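Local coordinates for protein putative histidinol-phosphate aminotransferase (Erwinia carotovora atroseptica, PDB 3LY1) that binds pyridoxal-5'-phosphate and probably acts as a transaminase of the histidinol-phosphate aminotransferase type, at residues 76-81 with 219-224; 175-180 with 206-211; 80-85 with 237-242; 51-56 with 247-252. All blocks are in the same frame, centred on the assembly; numbering follows the deposited sequence.

Overall arrangement
All four contacts are buried but differ in depth. Interactions 1 and 2, centred about 10 and 9 Å from the chain's centre, both touch the cofactor: 76-81 and 219-224 grip its phosphate, while strands 175-179 and 206-210 reach the ring nitrogen and one phosphate oxygen. Interaction 2 is held by regular backbone bonding, interaction 1 by a shared ligand; neighbouring strands 223-226 and 205-210 join them. Interaction 3, about 17 Å out, shares helix 76-88 with interaction 1 and, like it, touches the second subunit, but depends on an arginine-carbonyl grip. Interaction 4, about 21 Å out, is mainly apolar helix packing. Both outer contacts include partly exposed residues: Tyr238 in 3, Glu52 and Asp250 in 4.

Interaction 1 (76-81 with 219-224); sequences GSSEGI and GMRVGY. With PLP (pyridoxal-5'-phosphate), chain E; EDO (1,2-ethanediol), chain H.
The phosphate-binding cup of a fold-type I aminotransferase is lined here by the first residues of helix 76-88 and the turn leading into strand 223-226. Packing is tightest where the two backbones meet. The absence of side chains at Gly76 and Gly223 lets their CA atoms approach to 4.0 Å, and Gly76 N lies 3.4 Å from Arg221 C. Gly76 N also lies above one face of the Arg221 guanidinium, offset toward its rim. Direct polar bonding between the segments is absent; the phosphate supplies it from between them. On the helix side, Ser77 N gives a hydrogen bond to PLP O2P (2.7 Å, 154° at the hydrogen), and Ser77 OG, in the crowded position between its own N and carbonyl carbon, bonds to the same oxygen. These amides at the start of a helix would favour the phosphate charge. Arg221, bent at chi2 and chi3, presents its guanidinium edge-on with the phosphorus near its plane, NH1 reaching PLP O3P at 2.9 Å. The second subunit also contributes: its Tyr48 hydrogen-bonds to PLP through OH, and its Lys243 NZ bonds to Ser78 OG. The far end is looser. Tyr224 points away from 76-81 and its side chain makes no contact with that segment; Tyr224 OH hydrogen-bonds at 2.8 Å to O1 of an ethanediol molecule, probably left from crystallisation, and also to His64 NE2. PLP O1P takes three donors from these two segments, Ser78 N, Ser78 OG and Arg221 NH2: the arginine nitrogen points at it almost straight (2.8 Å, 176°), and Ser78 OG approaches to a very short 2.5 Å.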
# COMPACT_ATOMS: atom_id res chain seq x y z
N GLY A 76 2.01 -2.45 5.49
CA GLY A 76 3.26 -2.67 6.22
C GLY A 76 3.73 -1.42 6.92
O GLY A 76 3.27 -0.33 6.62
N SER A 77 4.68 -1.55 7.84
CA SER A 77 5.24 -0.39 8.48
C SER A 77 6.19 0.37 7.54
O SER A 77 6.56 1.53 7.84
CB SER A 77 5.90 -0.79 9.82
OG SER A 77 7.03 -1.63 9.61
N SER A 78 6.57 -0.23 6.40
CA SER A 78 7.39 0.48 5.38
C SER A 78 6.69 1.79 4.99
O SER A 78 7.32 2.86 4.93
CB SER A 78 7.62 -0.38 4.12
OG SER A 78 8.26 -1.64 4.39
N GLU A 79 5.39 1.71 4.77
CA GLU A 79 4.57 2.87 4.41
C GLU A 79 4.36 3.85 5.56
O GLU A 79 4.30 5.05 5.34
CB GLU A 79 3.24 2.48 3.74
CG GLU A 79 3.41 1.87 2.32
CD GLU A 79 3.94 2.83 1.25
OE1 GLU A 79 4.17 4.05 1.48
OE2 GLU A 79 4.10 2.34 0.09
N GLY A 80 4.36 3.33 6.77
CA GLY A 80 4.37 4.16 8.00
C GLY A 80 5.60 5.01 8.18
O GLY A 80 5.49 6.20 8.51
N ILE A 81 6.77 4.44 7.88
CA ILE A 81 8.01 5.18 7.98
C ILE A 81 8.00 6.31 6.96
O ILE A 81 8.31 7.45 7.31
CB ILE A 81 9.26 4.29 7.74
CG1 ILE A 81 9.31 3.16 8.77
CG2 ILE A 81 10.53 5.18 7.76
CD1 ILE A 81 10.23 1.93 8.39
N GLY A 219 4.14 -10.97 3.72
CA GLY A 219 3.59 -10.81 2.37
C GLY A 219 2.15 -10.32 2.32
O GLY A 219 1.61 -10.14 1.26
N MSE A 220 1.53 -10.14 3.48
CA MSE A 220 0.17 -9.66 3.56
C MSE A 220 0.08 -8.13 3.67
O MSE A 220 -0.99 -7.55 3.44
CB MSE A 220 -0.56 -10.33 4.70
CG MSE A 220 -0.78 -11.79 4.51
SE MSE A 220 -2.39 -12.20 3.40
CE MSE A 220 -1.52 -12.26 1.64
N ARG A 221 1.21 -7.46 3.94
CA ARG A 221 1.28 -6.01 3.94
C ARG A 221 0.26 -5.33 4.88
O ARG A 221 -0.63 -4.60 4.44
CB ARG A 221 1.22 -5.44 2.50
CG ARG A 221 1.99 -6.27 1.46
CD ARG A 221 3.46 -6.46 1.81
NE ARG A 221 4.16 -5.18 2.07
CZ ARG A 221 4.86 -4.90 3.17
NH1 ARG A 221 5.02 -5.82 4.11
NH2 ARG A 221 5.44 -3.71 3.32
N VAL A 222 0.42 -5.57 6.18
CA VAL A 222 -0.39 -4.91 7.19
C VAL A 222 0.50 -4.38 8.29
O VAL A 222 1.19 -5.14 8.95
CB VAL A 222 -1.48 -5.87 7.80
CG1 VAL A 222 -2.47 -5.06 8.67
CG2 VAL A 222 -2.24 -6.68 6.71
N GLY A 223 0.50 -3.07 8.47
CA GLY A 223 1.15 -2.45 9.61
C GLY A 223 0.32 -1.28 10.06
O GLY A 223 -0.78 -1.06 9.54
N TYR A 224 0.83 -0.53 11.04
CA TYR A 224 0.09 0.61 11.57
C TYR A 224 1.01 1.56 12.35
O TYR A 224 2.15 1.19 12.72
CB TYR A 224 -1.12 0.18 12.41
CG TYR A 224 -0.81 -0.64 13.64
CD1 TYR A 224 -0.54 -2.00 13.54
CD2 TYR A 224 -0.79 -0.06 14.90
CE1 TYR A 224 -0.27 -2.76 14.66
CE2 TYR A 224 -0.48 -0.82 16.03
CZ TYR A 224 -0.25 -2.17 15.92
OH TYR A 224 0.03 -2.90 17.05
N1 PLP E . 11.02 -1.66 10.45
C2 PLP E . 12.08 -2.53 10.61
C2A PLP E . 13.04 -2.29 11.75
C3 PLP E . 12.23 -3.57 9.69
O3 PLP E . 13.29 -4.42 9.84
C4 PLP E . 11.32 -3.72 8.63
C4A PLP E . 11.39 -4.91 7.71
O4A PLP E . 12.49 -5.13 7.23
C5 PLP E . 10.26 -2.82 8.47
C6 PLP E . 10.15 -1.78 9.40
C5A PLP E . 9.26 -2.92 7.34
O4P PLP E . 8.48 -4.13 7.34
P PLP E . 6.98 -4.14 6.78
O1P PLP E . 6.78 -3.15 5.68
O2P PLP E . 6.18 -3.84 8.01
O3P PLP E . 6.84 -5.59 6.33
C1 EDO H . -0.11 -6.04 16.28
O1 EDO H . 1.08 -5.50 16.84
C2 EDO H . -1.14 -6.19 17.39
O2 EDO H . -0.86 -7.41 18.07

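Interaction 2 (175-180 with 206-211); sequences MFIVDE and ILLKTF. With PLP (pyridoxal-5'-phosphate), chain E.
Two neighbouring parallel strands of the central aminotransferase sheet, joined through helix 195-199 as a beta-alpha-beta unit, carry cofactor ligands at their C-terminal ends. Ile177, Val178 and Asp179 pair with Ile206, Leu207 and Leu208, the strand axes approaching to 4.7 Å. Four backbone hydrogen bonds join them: Ile206 N to Phe176 O, Val178 N to Ile206 O at 2.7 Å and 173°, Leu208 N to Val178 O, and Glu180 N to Leu208 O. The side chains of Ile177 and Leu208, on the same face, cross obliquely, Ile177 CG2 lying 3.6 Å from Leu208 CD1. Met175, a selenomethionine bent at chi2 and chi3, brings CG and SE to Ile206 CD1 at about a right angle. Asp179, with CG anti to its backbone N (chi1 -176°), accepts a hydrogen bond from PLP N1 on OD2 at 2.7 Å; Tyr146 OH also bonds to OD2. This carboxylate probably stabilises a protonated pyridine nitrogen. Thr210 OG1, likewise anti to its N, donates to PLP O2P at 2.6 Å. Glu180, just past its strand, lays its extended chain across Leu207 at about a right angle, CD 3.4 Å from Leu207 CD1. One water links Glu180 OE1 to Lys209 NZ; Ser193 OG also bonds to OE1 and Glu184 salt-bridges the lysine. Helix 76-88 covers Ile177 and Leu208 through Ala84 and Ile81, helix 229-235 packs on Ile206, and strand 143-148 continues the sheet beyond 174-179.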
# COMPACT_ATOMS: atom_id res chain seq x y z
N MSE A 175 10.27 15.34 16.81
CA MSE A 175 9.34 14.21 16.72
C MSE A 175 10.15 12.93 16.78
O MSE A 175 11.17 12.80 16.07
CB MSE A 175 8.56 14.29 15.40
CG MSE A 175 7.70 13.08 15.08
SE MSE A 175 6.34 12.87 16.46
CE MSE A 175 5.02 14.09 15.91
N PHE A 176 9.70 11.98 17.61
CA PHE A 176 10.35 10.71 17.80
C PHE A 176 9.53 9.69 17.04
O PHE A 176 8.33 9.59 17.24
CB PHE A 176 10.42 10.32 19.28
CG PHE A 176 11.36 11.13 20.08
CD1 PHE A 176 10.95 12.34 20.62
CD2 PHE A 176 12.67 10.71 20.26
CE1 PHE A 176 11.87 13.15 21.32
CE2 PHE A 176 13.58 11.49 20.96
CZ PHE A 176 13.20 12.71 21.47
N ILE A 177 10.18 8.94 16.16
CA ILE A 177 9.58 7.77 15.54
C ILE A 177 10.24 6.54 16.18
O ILE A 177 11.45 6.35 16.06
CB ILE A 177 9.82 7.72 14.02
CG1 ILE A 177 9.26 8.96 13.29
CG2 ILE A 177 9.25 6.42 13.41
CD1 ILE A 177 9.79 9.13 11.85
N VAL A 178 9.44 5.70 16.82
CA VAL A 178 9.93 4.53 17.50
C VAL A 178 9.37 3.30 16.79
O VAL A 178 8.15 3.13 16.71
CB VAL A 178 9.54 4.48 19.02
CG1 VAL A 178 10.24 3.34 19.73
CG2 VAL A 178 9.83 5.84 19.73
N ASP A 179 10.28 2.48 16.25
CA ASP A 179 9.94 1.37 15.36
C ASP A 179 10.11 0.08 16.13
O ASP A 179 11.23 -0.37 16.37
CB ASP A 179 10.83 1.46 14.08
CG ASP A 179 10.51 0.40 13.03
OD1 ASP A 179 9.83 -0.64 13.37
OD2 ASP A 179 10.98 0.60 11.84
N GLU A 180 8.98 -0.51 16.53
CA GLU A 180 8.98 -1.70 17.34
C GLU A 180 8.56 -2.93 16.55
O GLU A 180 7.89 -3.81 17.08
CB GLU A 180 8.09 -1.48 18.55
CG GLU A 180 8.63 -0.34 19.47
CD GLU A 180 7.84 -0.13 20.78
OE1 GLU A 180 6.86 -0.86 21.08
OE2 GLU A 180 8.24 0.81 21.52
N ILE A 206 5.63 8.88 17.45
CA ILE A 206 5.00 7.95 16.48
C ILE A 206 5.59 6.54 16.76
O ILE A 206 6.81 6.32 16.68
CB ILE A 206 5.28 8.43 14.99
CG1 ILE A 206 4.69 9.82 14.73
CG2 ILE A 206 4.79 7.40 13.94
CD1 ILE A 206 5.36 10.63 13.50
N LEU A 207 4.73 5.63 17.15
CA LEU A 207 5.05 4.22 17.27
C LEU A 207 4.65 3.53 16.00
O LEU A 207 3.50 3.67 15.54
CB LEU A 207 4.31 3.60 18.43
CG LEU A 207 4.34 2.09 18.63
CD1 LEU A 207 5.79 1.58 18.75
CD2 LEU A 207 3.52 1.74 19.85
N LEU A 208 5.56 2.78 15.44
CA LEU A 208 5.29 1.99 14.24
C LEU A 208 5.37 0.53 14.60
O LEU A 208 6.34 0.08 15.27
CB LEU A 208 6.28 2.31 13.15
CG LEU A 208 6.27 3.73 12.60
CD1 LEU A 208 7.38 3.86 11.63
CD2 LEU A 208 4.88 4.16 11.98
N LYS A 209 4.36 -0.20 14.12
CA LYS A 209 4.28 -1.63 14.31
C LYS A 209 3.82 -2.31 13.03
O LYS A 209 3.34 -1.67 12.09
CB LYS A 209 3.40 -1.99 15.53
CG LYS A 209 4.14 -1.76 16.89
CD LYS A 209 3.35 -2.21 18.12
CE LYS A 209 3.25 -3.75 18.18
NZ LYS A 209 4.54 -4.41 18.59
N THR A 210 4.05 -3.62 12.96
CA THR A 210 3.80 -4.40 11.74
C THR A 210 3.30 -5.79 12.12
O THR A 210 3.60 -6.25 13.19
CB THR A 210 5.05 -4.52 10.88
OG1 THR A 210 4.73 -5.19 9.64
CG2 THR A 210 6.16 -5.25 11.62
N PHE A 211 2.53 -6.42 11.23
CA PHE A 211 2.15 -7.85 11.34
C PHE A 211 3.17 -8.79 10.63
O PHE A 211 2.96 -10.00 10.54
CB PHE A 211 0.76 -8.05 10.78
CG PHE A 211 -0.36 -7.60 11.69
CD1 PHE A 211 -0.76 -6.26 11.76
CD2 PHE A 211 -1.00 -8.51 12.48
CE1 PHE A 211 -1.80 -5.88 12.62
CE2 PHE A 211 -2.06 -8.14 13.32
CZ PHE A 211 -2.46 -6.82 13.39
N1 PLP E . 11.02 -1.66 10.45
C2 PLP E . 12.08 -2.53 10.61
C2A PLP E . 13.04 -2.29 11.75
C3 PLP E . 12.23 -3.57 9.69
O3 PLP E . 13.29 -4.42 9.84
C4 PLP E . 11.32 -3.72 8.63
C4A PLP E . 11.39 -4.91 7.71
O4A PLP E . 12.49 -5.13 7.23
C5 PLP E . 10.26 -2.82 8.47
C6 PLP E . 10.15 -1.78 9.40
C5A PLP E . 9.26 -2.92 7.34
O4P PLP E . 8.48 -4.13 7.34
P PLP E . 6.98 -4.14 6.78
O1P PLP E . 6.78 -3.15 5.68
O2P PLP E . 6.18 -3.84 8.01
O3P PLP E . 6.84 -5.59 6.33
O HOH W 1 5.63 -3.08 20.72

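Interaction 3 (80-85 with 237-242); sequences GIRAAI and RYVAGE
Hydrogen bonding between 80-85 and 237-242 converges on one backbone atom. Arg82 turns its guanidinium end-on to Tyr238 O, which accepts from NH1 at 2.8 Å and from NH2 at 2.9 Å. Each N-H to acceptor angle is 145°, the bend expected when two nitrogens share one oxygen. The carbonyl oxygen lies 2° out of the guanidinium plane, and both donors lie in the carbonyl plane. CG anti to the backbone N (chi1 -171°) and a bend at chi3 put the group there. Salt bridges hold it further: Glu79 OE1 takes NE, and Glu86 OE2 takes NH1. The contact thus joins helix 76-88, whose start carries cofactor phosphate ligands, to the loop between helices 229-235 and 246-255 in the aminotransferase fold. Apolar packing lies beside the polar grip. Ala83 CB touches Val239 CG1 at 3.9 Å and approaches Tyr238 CB at 4.3 Å. The same Val239 CG1, anti to its carbonyl carbon, lies 3.8 Å from Arg82 NH2, the two side chains crossing obliquely. At the dimer interface Arg82 NH2 of the second subunit comes close to Arg82 NH2 here, a like-charge approach that the glutamates probably offset, while Ala240 N donates to Glu79 OE2 of that subunit.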
# COMPACT_ATOMS: atom_id res chain seq x y z
N GLY A 80 4.36 3.33 6.77
CA GLY A 80 4.37 4.16 8.00
C GLY A 80 5.60 5.01 8.18
O GLY A 80 5.49 6.20 8.51
N ILE A 81 6.77 4.44 7.88
CA ILE A 81 8.01 5.18 7.98
C ILE A 81 8.00 6.31 6.96
O ILE A 81 8.31 7.45 7.31
CB ILE A 81 9.26 4.29 7.74
CG1 ILE A 81 9.31 3.16 8.77
CG2 ILE A 81 10.53 5.18 7.76
CD1 ILE A 81 10.23 1.93 8.39
N ARG A 82 7.63 5.98 5.73
CA ARG A 82 7.48 6.99 4.67
C ARG A 82 6.54 8.12 5.07
O ARG A 82 6.91 9.28 5.01
CB ARG A 82 7.06 6.38 3.32
CG ARG A 82 7.12 7.44 2.19
CD ARG A 82 6.50 6.96 0.87
NE ARG A 82 5.17 6.45 1.10
CZ ARG A 82 4.11 7.20 1.35
NH1 ARG A 82 4.17 8.54 1.40
NH2 ARG A 82 2.98 6.60 1.60
N ALA A 83 5.35 7.78 5.52
CA ALA A 83 4.35 8.77 5.86
C ALA A 83 4.77 9.65 7.04
O ALA A 83 4.56 10.87 7.01
CB ALA A 83 3.01 8.11 6.16
N ALA A 84 5.40 9.03 8.04
CA ALA A 84 5.91 9.74 9.20
C ALA A 84 6.94 10.75 8.76
O ALA A 84 6.87 11.91 9.17
CB ALA A 84 6.48 8.78 10.25
N ILE A 85 7.88 10.35 7.91
CA ILE A 85 8.93 11.27 7.43
C ILE A 85 8.34 12.38 6.55
O ILE A 85 8.65 13.57 6.72
CB ILE A 85 10.06 10.51 6.65
CG1 ILE A 85 10.77 9.47 7.54
CG2 ILE A 85 11.07 11.52 5.99
CD1 ILE A 85 11.58 10.04 8.64
N ARG A 237 -2.33 12.33 5.56
CA ARG A 237 -2.32 13.12 4.35
C ARG A 237 -1.27 12.58 3.34
O ARG A 237 -1.28 12.99 2.19
CB ARG A 237 -2.13 14.60 4.70
CG ARG A 237 -3.36 15.20 5.44
CD ARG A 237 -3.07 16.45 6.30
NE ARG A 237 -2.75 17.62 5.50
CZ ARG A 237 -3.63 18.44 4.95
NH1 ARG A 237 -4.94 18.24 5.10
NH2 ARG A 237 -3.20 19.47 4.23
N TYR A 238 -0.42 11.64 3.76
CA TYR A 238 0.66 11.08 2.94
C TYR A 238 0.51 9.62 2.61
O TYR A 238 1.45 8.98 2.11
CB TYR A 238 2.02 11.41 3.56
CG TYR A 238 2.16 12.90 3.66
CD1 TYR A 238 2.50 13.66 2.56
CD2 TYR A 238 1.84 13.56 4.83
CE1 TYR A 238 2.56 15.04 2.64
CE2 TYR A 238 1.89 14.93 4.90
CZ TYR A 238 2.25 15.65 3.80
OH TYR A 238 2.30 17.01 3.90
N VAL A 239 -0.69 9.09 2.84
CA VAL A 239 -1.11 7.77 2.34
C VAL A 239 -2.45 7.97 1.63
O VAL A 239 -3.12 9.00 1.82
CB VAL A 239 -1.23 6.70 3.46
CG1 VAL A 239 0.12 6.46 4.12
CG2 VAL A 239 -2.30 7.09 4.48
N ALA A 240 -2.79 7.04 0.75
CA ALA A 240 -4.03 7.14 -0.04
C ALA A 240 -5.14 6.40 0.73
O ALA A 240 -5.63 5.31 0.36
CB ALA A 240 -3.84 6.59 -1.46
N GLY A 241 -5.50 7.00 1.84
CA GLY A 241 -6.46 6.43 2.74
C GLY A 241 -5.94 5.19 3.42
O GLY A 241 -4.74 4.89 3.40
N GLU A 242 -6.86 4.50 4.08
CA GLU A 242 -6.57 3.23 4.70
C GLU A 242 -7.32 2.18 3.89
O GLU A 242 -8.51 1.96 4.09
CB GLU A 242 -7.02 3.23 6.16
CG GLU A 242 -6.19 4.16 7.05
CD GLU A 242 -6.79 4.36 8.43
OE1 GLU A 242 -7.76 5.16 8.54
OE2 GLU A 242 -6.30 3.72 9.41

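Interaction 4 (51-56 with 247-252); sequences NEILML and SGVDAA
Helix-to-helix packing between 50-63 and 246-255 joins two helices away from the chain's centre, the short segments running in broadly the same direction at 36° with axes 9.7 Å apart at closest approach. Val249 is the centre of the interface, pointing at the other helix with its two methyls divided between neighbouring residues. CG1, anti to the backbone N (chi1 168°), rests 3.7 Å from Glu52 CB and 3.6 Å from Glu52 O; CG2 meets Ile53 CG1 at 3.6 Å, the side chains crossing at about a right angle. One turn on, Leu56 extends toward the partner helix with CG anti to its N (chi1 -177°), and both its methyls, CD1 and CD2, lie 3.9 Å from Ala252 CB. Leu73 of strand 71-74 packs on Ile53 and Leu56 as well, linking the pair to the edge strand of the central sheet. At the more exposed border Asp250 OD1 comes within 3.8 Å of Glu52 CG. The carboxylates themselves stay separate, Glu52 OE2 lying 5.5 Å from Asp250 OD1, and Lys44 NZ forms a salt bridge with Asp250 OD2. Cohesion between these segments therefore rests on van der Waals contact, and the lysine probably eases the repulsion of two like charges at the partly exposed border.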
# COMPACT_ATOMS: atom_id res chain seq x y z
N ASN A 51 -15.66 -1.83 5.76
CA ASN A 51 -16.05 -2.03 7.15
C ASN A 51 -15.04 -2.84 7.99
O ASN A 51 -14.86 -2.59 9.19
CB ASN A 51 -17.41 -2.69 7.25
CG ASN A 51 -17.94 -2.66 8.66
OD1 ASN A 51 -18.23 -1.59 9.20
ND2 ASN A 51 -17.99 -3.82 9.28
N GLU A 52 -14.39 -3.79 7.34
CA GLU A 52 -13.41 -4.66 7.99
C GLU A 52 -12.20 -3.85 8.44
O GLU A 52 -11.63 -4.12 9.50
CB GLU A 52 -13.00 -5.80 7.04
CG GLU A 52 -14.13 -6.84 6.72
CD GLU A 52 -15.18 -6.39 5.67
OE1 GLU A 52 -14.99 -5.37 4.98
OE2 GLU A 52 -16.21 -7.08 5.52
N ILE A 53 -11.81 -2.88 7.61
CA ILE A 53 -10.72 -1.94 7.94
C ILE A 53 -11.08 -1.08 9.16
O ILE A 53 -10.24 -0.83 10.02
CB ILE A 53 -10.35 -1.11 6.75
CG1 ILE A 53 -9.53 -1.99 5.78
CG2 ILE A 53 -9.59 0.22 7.14
CD1 ILE A 53 -9.39 -1.41 4.34
N LEU A 54 -12.33 -0.63 9.22
CA LEU A 54 -12.82 0.08 10.41
C LEU A 54 -12.71 -0.82 11.65
O LEU A 54 -12.20 -0.39 12.68
CB LEU A 54 -14.25 0.63 10.20
CG LEU A 54 -14.43 1.77 9.18
CD1 LEU A 54 -15.91 2.15 9.04
CD2 LEU A 54 -13.67 3.01 9.59
N MSE A 55 -13.14 -2.08 11.54
CA MSE A 55 -13.06 -2.99 12.67
C MSE A 55 -11.62 -3.26 13.14
O MSE A 55 -11.35 -3.32 14.36
CB MSE A 55 -13.74 -4.32 12.32
CG MSE A 55 -15.20 -4.20 11.91
SE MSE A 55 -16.39 -3.56 13.31
CE MSE A 55 -16.76 -1.74 12.68
N LEU A 56 -10.70 -3.46 12.21
CA LEU A 56 -9.27 -3.67 12.55
C LEU A 56 -8.69 -2.44 13.25
O LEU A 56 -7.98 -2.56 14.23
CB LEU A 56 -8.45 -4.01 11.29
CG LEU A 56 -6.96 -4.32 11.47
CD1 LEU A 56 -6.75 -5.43 12.52
CD2 LEU A 56 -6.32 -4.67 10.14
N SER A 247 -7.51 -9.93 2.31
CA SER A 247 -6.96 -11.11 2.98
C SER A 247 -6.10 -10.69 4.17
O SER A 247 -6.18 -11.30 5.21
CB SER A 247 -6.13 -11.97 2.01
OG SER A 247 -6.95 -12.43 0.96
N GLY A 248 -5.29 -9.66 3.99
CA GLY A 248 -4.50 -9.13 5.07
C GLY A 248 -5.30 -8.61 6.25
O GLY A 248 -4.95 -8.91 7.39
N VAL A 249 -6.38 -7.87 5.97
CA VAL A 249 -7.23 -7.31 7.03
C VAL A 249 -7.88 -8.46 7.83
O VAL A 249 -7.86 -8.48 9.06
CB VAL A 249 -8.32 -6.38 6.48
CG1 VAL A 249 -9.33 -6.06 7.55
CG2 VAL A 249 -7.69 -5.09 5.90
N ASP A 250 -8.45 -9.43 7.13
CA ASP A 250 -9.10 -10.56 7.81
C ASP A 250 -8.06 -11.48 8.48
O ASP A 250 -8.34 -12.08 9.53
CB ASP A 250 -9.96 -11.37 6.84
CG ASP A 250 -11.34 -10.74 6.55
OD1 ASP A 250 -11.68 -9.66 7.11
OD2 ASP A 250 -12.12 -11.36 5.78
N ALA A 251 -6.86 -11.61 7.90
CA ALA A 251 -5.82 -12.38 8.58
C ALA A 251 -5.37 -11.65 9.84
O ALA A 251 -5.15 -12.27 10.86
CB ALA A 251 -4.69 -12.70 7.67
N ALA A 252 -5.22 -10.32 9.77
CA ALA A 252 -4.81 -9.54 10.95
C ALA A 252 -5.85 -9.65 12.07
O ALA A 252 -5.48 -9.82 13.24
CB ALA A 252 -4.52 -8.05 10.60